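Long-range contacts in formylmethanofuran--tetrahydromethanopterin formyltransferase (Methanosarcina barkeri, PDB 1M5S), which catalyses the reversible transfer of a formyl group from formylmethanofuran to tetrahydromethanopterin, an early step in methanogenesis from carbon dioxide: residues A[52-58]-A[72-77]; A[102-106]-A[149-155]; A[222-226]-A[234-238]. All blocks are in the same frame, centred on the assembly; numbering follows the deposited sequence.

Contact 1. Residues A[52-58]-A[72-77]; sequences AEAGIER and VYVQIC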
loop_
_atom_site.group_PDB
_atom_site.type_symbol
_atom_site.label_atom_id
_atom_site.label_comp_id
_atom_site.label_asym_id
_atom_site.label_seq_id
_atom_site.Cartn_x
_atom_site.Cartn_y
_atom_site.Cartn_z
ATOM N N ALA A 52 19.138 -15.203 -9.305
ATOM C CA ALA A 52 19.339 -14.079 -10.216
ATOM C C ALA A 52 19.441 -12.763 -9.460
ATOM O O ALA A 52 19.418 -12.733 -8.226
ATOM C CB ALA A 52 18.198 -14.008 -11.231
ATOM N N GLU A 53 19.676 -11.695 -10.214
ATOM C CA GLU A 53 19.528 -10.339 -9.704
ATOM C C GLU A 53 18.373 -9.698 -10.453
ATOM O O GLU A 53 18.419 -9.564 -11.674
ATOM C CB GLU A 53 20.805 -9.532 -9.944
ATOM C CG GLU A 53 21.717 -9.436 -8.738
ATOM C CD GLU A 53 23.108 -8.915 -9.089
ATOM O OE1 GLU A 53 23.212 -7.976 -9.909
ATOM O OE2 GLU A 53 24.098 -9.458 -8.548
ATOM N N ALA A 54 17.338 -9.298 -9.725
ATOM C CA ALA A 54 16.116 -8.844 -10.368
ATOM C C ALA A 54 15.433 -7.732 -9.581
ATOM O O ALA A 54 15.668 -7.550 -8.385
ATOM C CB ALA A 54 15.167 -10.024 -10.555
ATOM N N GLY A 55 14.579 -6.987 -10.266
ATOM C CA GLY A 55 13.830 -5.948 -9.592
ATOM C C GLY A 55 12.944 -5.167 -10.533
ATOM O O GLY A 55 12.995 -5.323 -11.761
ATOM N N ILE A 56 12.137 -4.298 -9.943
ATOM C CA ILE A 56 11.239 -3.461 -10.711
ATOM C C ILE A 56 11.997 -2.228 -11.190
ATOM O O ILE A 56 12.707 -1.584 -10.426
ATOM C CB ILE A 56 10.018 -3.065 -9.857
ATOM C CG1 ILE A 56 9.133 -4.294 -9.637
ATOM C CG2 ILE A 56 9.230 -1.934 -10.533
ATOM C CD1 ILE A 56 8.204 -4.159 -8.480
ATOM N N GLU A 57 11.904 -1.967 -12.488
ATOM C CA GLU A 57 12.592 -0.847 -13.119
ATOM C C GLU A 57 11.740 0.408 -12.965
ATOM O O GLU A 57 12.213 1.455 -12.521
ATOM C CB GLU A 57 12.826 -1.170 -14.604
ATOM C CG GLU A 57 13.479 -0.058 -15.409
ATOM C CD GLU A 57 13.483 -0.328 -16.889
ATOM O OE1 GLU A 57 13.815 -1.460 -17.285
ATOM O OE2 GLU A 57 13.133 0.592 -17.657
ATOM N N ARG A 58 10.479 0.285 -13.347
ATOM C CA ARG A 58 9.506 1.380 -13.264
ATOM C C ARG A 58 8.130 0.906 -13.731
ATOM O O ARG A 58 8.009 -0.105 -14.440
ATOM C CB ARG A 58 9.949 2.544 -14.154
ATOM C CG ARG A 58 9.936 2.196 -15.645
ATOM C CD ARG A 58 9.411 3.336 -16.522
ATOM N NE ARG A 58 9.598 3.091 -17.960
ATOM C CZ ARG A 58 8.649 3.294 -18.884
ATOM N NH1 ARG A 58 7.435 3.744 -18.539
ATOM N NH2 ARG A 58 8.818 3.072 -20.195
ATOM N N VAL A 72 4.260 -3.204 -15.405
ATOM C CA VAL A 72 5.510 -2.999 -14.669
ATOM C C VAL A 72 6.651 -3.593 -15.499
ATOM O O VAL A 72 6.576 -4.748 -15.926
ATOM C CB VAL A 72 5.505 -3.710 -13.284
ATOM C CG1 VAL A 72 6.786 -3.396 -12.535
ATOM C CG2 VAL A 72 4.302 -3.280 -12.461
ATOM N N TYR A 73 7.670 -2.780 -15.771
ATOM C CA TYR A 73 8.917 -3.267 -16.359
ATOM C C TYR A 73 9.803 -3.858 -15.278
ATOM O O TYR A 73 10.002 -3.248 -14.224
ATOM C CB TYR A 73 9.675 -2.134 -17.052
ATOM C CG TYR A 73 9.016 -1.631 -18.311
ATOM C CD1 TYR A 73 9.175 -2.304 -19.521
ATOM C CD2 TYR A 73 8.266 -0.457 -18.301
ATOM C CE1 TYR A 73 8.612 -1.808 -20.691
ATOM C CE2 TYR A 73 7.691 0.041 -19.461
ATOM C CZ TYR A 73 7.870 -0.634 -20.654
ATOM O OH TYR A 73 7.326 -0.112 -21.807
ATOM N N VAL A 74 10.252 -5.088 -15.501
ATOM C CA VAL A 74 11.232 -5.707 -14.620
ATOM C C VAL A 74 12.506 -6.035 -15.402
ATOM O O VAL A 74 12.515 -5.996 -16.636
ATOM C CB VAL A 74 10.676 -6.994 -13.946
ATOM C CG1 VAL A 74 9.518 -6.636 -13.013
ATOM C CG2 VAL A 74 10.230 -8.000 -14.995
ATOM N N GLN A 75 13.611 -6.119 -14.673
ATOM C CA GLN A 75 14.871 -6.568 -15.236
ATOM C C GLN A 75 15.296 -7.793 -14.457
ATOM O O GLN A 75 15.137 -7.841 -13.239
ATOM C CB GLN A 75 15.938 -5.477 -15.125
ATOM C CG GLN A 75 15.731 -4.306 -16.065
ATOM C CD GLN A 75 16.821 -3.252 -15.949
ATOM O OE1 GLN A 75 17.888 -3.502 -15.392
ATOM N NE2 GLN A 75 16.560 -2.072 -16.505
ATOM N N ILE A 76 15.609 -8.855 -15.186
ATOM C CA ILE A 76 16.174 -10.045 -14.580
ATOM C C ILE A 76 17.585 -10.191 -15.136
ATOM O O ILE A 76 17.808 -9.989 -16.329
ATOM C CB ILE A 76 15.323 -11.289 -14.902
ATOM C CG1 ILE A 76 13.922 -11.127 -14.289
ATOM C CG2 ILE A 76 15.985 -12.540 -14.347
ATOM C CD1 ILE A 76 12.844 -12.013 -14.915
ATOM N N CYS A 77 18.543 -10.316 -14.224
ATOM C CA CYS A 77 19.961 -10.178 -14.541
ATOM C C CYS A 77 20.707 -11.437 -14.133
ATOM O O CYS A 77 20.424 -12.035 -13.085
ATOM C CB CYS A 77 20.572 -8.987 -13.790
ATOM S SG CYS A 77 19.718 -7.400 -13.981
#

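Contact 2. Residues A[102-106]-A[149-155]; sequences TAVFN and FLAEENI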
loop_
_atom_site.group_PDB
_atom_site.type_symbol
_atom_site.label_atom_id
_atom_site.label_comp_id
_atom_site.label_asym_id
_atom_site.label_seq_id
_atom_site.Cartn_x
_atom_site.Cartn_y
_atom_site.Cartn_z
ATOM N N THR A 102 -2.316 -11.330 -15.705
ATOM C CA THR A 102 -1.075 -10.873 -16.315
ATOM C C THR A 102 -0.962 -11.174 -17.805
ATOM O O THR A 102 -1.552 -12.131 -18.308
ATOM C CB THR A 102 0.130 -11.489 -15.616
ATOM O OG1 THR A 102 -0.036 -12.909 -15.547
ATOM C CG2 THR A 102 0.268 -10.928 -14.215
ATOM N N ALA A 103 -0.272 -10.289 -18.516
ATOM C CA ALA A 103 0.243 -10.578 -19.856
ATOM C C ALA A 103 1.718 -10.190 -19.858
ATOM O O ALA A 103 2.141 -9.355 -19.060
ATOM C CB ALA A 103 -0.517 -9.775 -20.909
ATOM N N VAL A 104 2.514 -10.897 -20.655
ATOM C CA VAL A 104 3.953 -10.664 -20.731
ATOM C C VAL A 104 4.329 -10.183 -22.125
ATOM O O VAL A 104 3.955 -10.799 -23.122
ATOM C CB VAL A 104 4.748 -11.954 -20.427
ATOM C CG1 VAL A 104 6.220 -11.754 -20.735
ATOM C CG2 VAL A 104 4.576 -12.336 -18.981
ATOM N N PHE A 105 5.033 -9.058 -22.185
ATOM C CA PHE A 105 5.545 -8.522 -23.440
ATOM C C PHE A 105 7.053 -8.326 -23.365
ATOM O O PHE A 105 7.646 -8.360 -22.284
ATOM C CB PHE A 105 4.865 -7.194 -23.769
ATOM C CG PHE A 105 3.373 -7.302 -23.912
ATOM C CD1 PHE A 105 2.804 -7.703 -25.114
ATOM C CD2 PHE A 105 2.537 -7.041 -22.833
ATOM C CE1 PHE A 105 1.426 -7.845 -25.239
ATOM C CE2 PHE A 105 1.162 -7.179 -22.954
ATOM C CZ PHE A 105 0.609 -7.583 -24.159
ATOM N N ASN A 106 7.663 -8.105 -24.524
ATOM C CA ASN A 106 9.113 -7.988 -24.632
ATOM C C ASN A 106 9.565 -6.574 -24.265
ATOM O O ASN A 106 9.178 -5.604 -24.921
ATOM C CB ASN A 106 9.543 -8.317 -26.066
ATOM C CG ASN A 106 11.037 -8.524 -26.199
ATOM O OD1 ASN A 106 11.811 -8.257 -25.273
ATOM N ND2 ASN A 106 11.449 -9.036 -27.348
ATOM N N PHE A 149 -3.860 -16.469 -21.029
ATOM C CA PHE A 149 -2.599 -15.802 -20.721
ATOM C C PHE A 149 -1.884 -15.437 -22.027
ATOM O O PHE A 149 -1.730 -16.272 -22.913
ATOM C CB PHE A 149 -1.716 -16.712 -19.861
ATOM C CG PHE A 149 -0.327 -16.175 -19.624
ATOM C CD1 PHE A 149 -0.134 -14.971 -18.951
ATOM C CD2 PHE A 149 0.792 -16.885 -20.060
ATOM C CE1 PHE A 149 1.147 -14.481 -18.714
ATOM C CE2 PHE A 149 2.085 -16.404 -19.826
ATOM C CZ PHE A 149 2.261 -15.198 -19.151
ATOM N N LEU A 150 -1.535 -14.163 -22.173
ATOM C CA LEU A 150 -0.849 -13.685 -23.367
ATOM C C LEU A 150 0.643 -13.493 -23.092
ATOM O O LEU A 150 1.023 -12.924 -22.071
ATOM C CB LEU A 150 -1.476 -12.372 -23.843
ATOM C CG LEU A 150 -2.694 -12.447 -24.779
ATOM C CD1 LEU A 150 -3.596 -13.606 -24.423
ATOM C CD2 LEU A 150 -3.458 -11.143 -24.706
ATOM N N ALA A 151 1.480 -14.053 -23.963
ATOM C CA ALA A 151 2.932 -13.933 -23.830
ATOM C C ALA A 151 3.583 -13.707 -25.195
ATOM O O ALA A 151 3.511 -14.565 -26.075
ATOM C CB ALA A 151 3.512 -15.195 -23.170
ATOM N N GLU A 152 4.230 -12.558 -25.365
ATOM C CA GLU A 152 4.993 -12.283 -26.582
ATOM C C GLU A 152 6.030 -13.382 -26.827
ATOM O O GLU A 152 6.513 -14.017 -25.882
ATOM C CB GLU A 152 5.692 -10.928 -26.473
ATOM C CG GLU A 152 6.437 -10.505 -27.732
ATOM C CD GLU A 152 6.663 -9.005 -27.808
ATOM O OE1 GLU A 152 6.187 -8.277 -26.912
ATOM O OE2 GLU A 152 7.308 -8.548 -28.776
ATOM N N GLU A 153 6.347 -13.628 -28.096
ATOM C CA GLU A 153 7.218 -14.741 -28.450
ATOM C C GLU A 153 8.568 -14.675 -27.736
ATOM O O GLU A 153 9.015 -15.655 -27.130
ATOM C CB GLU A 153 7.442 -14.775 -29.959
ATOM C CG GLU A 153 8.401 -15.876 -30.394
ATOM C CD GLU A 153 8.601 -15.918 -31.890
ATOM O OE1 GLU A 153 8.847 -14.849 -32.494
ATOM O OE2 GLU A 153 8.501 -17.028 -32.457
ATOM N N ASN A 154 9.171 -13.492 -27.758
ATOM C CA ASN A 154 10.544 -13.311 -27.305
ATOM C C ASN A 154 10.654 -12.329 -26.145
ATOM O O ASN A 154 9.851 -11.406 -26.016
ATOM C CB ASN A 154 11.416 -12.801 -28.460
ATOM C CG ASN A 154 11.807 -13.898 -29.432
ATOM O OD1 ASN A 154 12.060 -15.042 -29.038
ATOM N ND2 ASN A 154 11.891 -13.545 -30.708
ATOM N N ILE A 155 11.694 -12.509 -25.341
ATOM C CA ILE A 155 12.155 -11.472 -24.426
ATOM C C ILE A 155 13.628 -11.135 -24.706
ATOM O O ILE A 155 14.502 -12.006 -24.646
ATOM C CB ILE A 155 11.982 -11.916 -22.958
ATOM C CG1 ILE A 155 10.504 -11.872 -22.581
ATOM C CG2 ILE A 155 12.780 -11.012 -22.025
ATOM C CD1 ILE A 155 10.093 -12.997 -21.699
HETATM O O HOH W 1 -3.040 -12.465 -20.614
#

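Contact 3. Residues A[222-226]-A[234-238]; sequences ERFCP and NTEIP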
loop_
_atom_site.group_PDB
_atom_site.type_symbol
_atom_site.label_atom_id
_atom_site.label_comp_id
_atom_site.label_asym_id
_atom_site.label_seq_id
_atom_site.Cartn_x
_atom_site.Cartn_y
_atom_site.Cartn_z
ATOM N N GLU A 222 34.058 -4.639 8.034
ATOM C CA GLU A 222 34.023 -4.101 9.395
ATOM C C GLU A 222 34.347 -2.605 9.463
ATOM O O GLU A 222 34.098 -1.960 10.482
ATOM C CB GLU A 222 34.988 -4.887 10.299
ATOM C CG GLU A 222 36.475 -4.724 9.956
ATOM C CD GLU A 222 36.901 -5.506 8.721
ATOM O OE1 GLU A 222 36.232 -6.507 8.385
ATOM O OE2 GLU A 222 37.910 -5.122 8.088
ATOM N N ARG A 223 34.873 -2.056 8.368
ATOM C CA ARG A 223 35.245 -0.644 8.309
ATOM C C ARG A 223 34.036 0.265 8.152
ATOM O O ARG A 223 34.157 1.482 8.288
ATOM C CB ARG A 223 36.210 -0.382 7.149
ATOM C CG ARG A 223 37.510 -1.167 7.208
ATOM C CD ARG A 223 38.422 -0.796 6.045
ATOM N NE ARG A 223 39.257 0.365 6.353
ATOM C CZ ARG A 223 39.456 1.397 5.536
ATOM N NH1 ARG A 223 40.253 2.391 5.909
ATOM N NH2 ARG A 223 38.844 1.451 4.357
ATOM N N PHE A 224 32.899 -0.314 7.767
ATOM C CA PHE A 224 31.656 0.444 7.614
ATOM C C PHE A 224 30.565 -0.052 8.552
ATOM O O PHE A 224 29.385 0.188 8.314
ATOM C CB PHE A 224 31.152 0.369 6.171
ATOM C CG PHE A 224 32.025 1.078 5.183
ATOM C CD1 PHE A 224 32.993 0.383 4.468
ATOM C CD2 PHE A 224 31.838 2.427 4.917
ATOM C CE1 PHE A 224 33.755 1.019 3.498
ATOM C CE2 PHE A 224 32.593 3.074 3.949
ATOM C CZ PHE A 224 33.554 2.368 3.238
ATOM N N CYS A 225 30.969 -0.746 9.612
ATOM C CA CYS A 225 30.042 -1.216 10.637
ATOM C C CYS A 225 30.056 -0.295 11.861
ATOM O O CYS A 225 30.973 -0.358 12.682
ATOM C CB CYS A 225 30.403 -2.644 11.062
ATOM S SG CYS A 225 30.290 -3.860 9.738
ATOM N N PRO A 226 29.017 0.549 12.014
ATOM C CA PRO A 226 28.987 1.583 13.055
ATOM C C PRO A 226 28.975 1.036 14.482
ATOM O O PRO A 226 29.590 1.618 15.375
ATOM C CB PRO A 226 27.714 2.376 12.733
ATOM C CG PRO A 226 27.506 2.152 11.286
ATOM C CD PRO A 226 27.890 0.716 11.082
ATOM N N ASN A 234 40.649 1.223 11.723
ATOM C CA ASN A 234 40.704 1.746 10.352
ATOM C C ASN A 234 39.275 1.941 9.854
ATOM O O ASN A 234 38.989 1.788 8.659
ATOM C CB ASN A 234 41.485 0.795 9.446
ATOM C CG ASN A 234 40.859 -0.593 9.354
ATOM O OD1 ASN A 234 40.709 -1.126 8.257
ATOM N ND2 ASN A 234 40.488 -1.218 10.453
ATOM N N THR A 235 38.412 2.329 10.790
ATOM C CA THR A 235 36.994 2.523 10.539
ATOM C C THR A 235 36.755 3.731 9.640
ATOM O O THR A 235 37.494 4.715 9.687
ATOM C CB THR A 235 36.217 2.695 11.869
ATOM O OG1 THR A 235 34.817 2.851 11.598
ATOM C CG2 THR A 235 36.739 3.893 12.661
ATOM N N GLU A 236 35.798 3.581 8.731
ATOM C CA GLU A 236 35.381 4.657 7.843
ATOM C C GLU A 236 34.194 5.429 8.412
ATOM O O GLU A 236 33.674 6.334 7.760
ATOM C CB GLU A 236 34.996 4.078 6.487
ATOM C CG GLU A 236 36.172 3.615 5.652
ATOM C CD GLU A 236 36.851 4.765 4.942
ATOM O OE1 GLU A 236 36.173 5.471 4.163
ATOM O OE2 GLU A 236 38.051 4.997 5.200
ATOM N N ILE A 237 33.765 5.044 9.613
ATOM C CA ILE A 237 32.560 5.580 10.254
ATOM C C ILE A 237 32.948 6.675 11.248
ATOM O O ILE A 237 33.608 6.394 12.251
ATOM C CB ILE A 237 31.780 4.453 11.021
ATOM C CG1 ILE A 237 31.443 3.299 10.074
ATOM C CG2 ILE A 237 30.501 4.999 11.636
ATOM C CD1 ILE A 237 30.795 3.732 8.775
ATOM N N PRO A 238 32.537 7.933 10.984
ATOM C CA PRO A 238 32.724 9.056 11.913
ATOM C C PRO A 238 31.993 8.831 13.222
ATOM O O PRO A 238 31.081 8.003 13.298
ATOM C CB PRO A 238 32.143 10.246 11.159
ATOM C CG PRO A 238 32.213 9.856 9.739
ATOM C CD PRO A 238 31.945 8.386 9.716
HETATM O O HOH W 2 33.729 0.350 11.824
#

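Contact 1. Residues A[52-58]-A[72-77]
I56 and V72 form the tight end of this antiparallel hairpin: I56 CG2 presses to 3.5 Å from V72 CG1, closer than carbons usually come, while the other branch, I56 CG1, passes V74 CG1 at 4.1 Å. Small or beta-branched residues (A54, I56, V74, I76) suit this face, which is roofed by helices. The backbones form two bonds each at E53–C77 and G55–Q75, where G55 N meets Q75 O at 3.1 Å. Past I56 a beta bulge shifts the register by one residue, and Y73 bonds to both E57 N and R58 O. E57, with CG anti to its N (chi1 177°) and the chain extended, accepts Q75 NE2 at OE1 (2.9 Å) from above the carboxylate plane; R22 and G192 hold OE2. By contrast, R58 is charged and partly exposed: its guanidinium leans 39° from the Y73 ring plane, with Y73 CE2 under one face, 3.3 Å from R58 NH2, and its NH1 makes a salt bridge with E64. With an alanine here, that flank of Y73 would probably lose its cover and E64 its salt-bridge partner. Helices 30-41 and 81-95 pack on the aliphatic face, and strand 12-26 hydrogen-bonds to the far edge of 72-77.

Contact 2. Residues A[102-106]-A[149-155]
F149 and F105 both meet the opposite segment at their ring edges. Near the plane of the F149 ring lie T102 O, 3.2 Å from F149 CD1, and V104 CG2, 3.7 Å from F149 CZ; with CG anti to the backbone N (chi1 173°), the F149 ring reaches strand 103-106. At the F105 edge, in plane, sits E152 OE1, its carboxylate turned 72° from that ring. Between the rings runs a short parallel ladder: V104 N gives to L150 O at 2.9 Å, and V104 O accepts from E152 N. The glutamate side chain supplies the next rung, its OE1 taking N106 N at 2.8 Å from above the carboxylate plane; a long acidic residue suits the place because R137 salt-bridges the same oxygen. At the other end water 1 bridges the gap, donating to T102 O and accepting from L150 N, each at 2.8 Å. N106 packs against the break in strand 147-170, its CB 3.1 Å from N154 O, and its OD1 accepts from G156 N and L108 N. V104 and I155 meet through CG1 and CD1, and both face helix 81-95, while strand 103-106 lies between strand 147-170 and the antiparallel strand 12-26.

Contact 3. Residues A[222-226]-A[234-238]
R223 and N234 touch where two irregular segments of a long connection in the proximal lobe meet beside an ST turn, in which T235 OG1 accepts from I237 N. From CB, which lies near N234 O, the arginine passes CG at 3.4 Å and CD at 3.2 Å from N234 OD1. A bend at chi3 (87°) brings NE to the N234 oxygens, where it gives two weak, bent hydrogen bonds, to N234 O (2.7 Å) and to N234 OD1 (2.8 Å). Beyond it the guanidinium has E236 CG over one face, 3.7 Å from R223 NH2. NH1 forms a salt bridge with E236 OE2 at 3.5 Å, but the oxygen is well out of the guanidinium plane, and charge alone links them. E236 suits its place doubly: its CB also rests over the F224 ring in a CH-pi contact 23° off the normal. I237 makes the apolar part of the contact, CD1 against F224 CA and CG2 against P226 CB; F224 and P226 in turn pack on M145 of a second subunit. A straighter backbone bond, E236 N to R223 O at 2.7 Å, ties the two segments together. Water 2 accepts from T235 OG1 and donates to both E222 O and C225 O.

Contacts 1 and 2 are buried and belong to the same framework: strand 12-26 borders 72-77 in the one and 102-106 in the other, and helix 81-95 covers side chains of both. Their centres are about 15 Å apart. Contact 1 is antiparallel and near the middle of the chain, whereas contact 2 is parallel, farther out and joins the two halves of the sequence. In contact 1 a glutamate bonds a glutamine side chain; in contact 2 one takes a backbone N-H. Contact 3, about 47 Å from contact 2 between centres, is partly buried; there loops combine one direct backbone bond, weak side-chain bonds, charge, a water bridge and apolar packing, with a neighbouring subunit beside them.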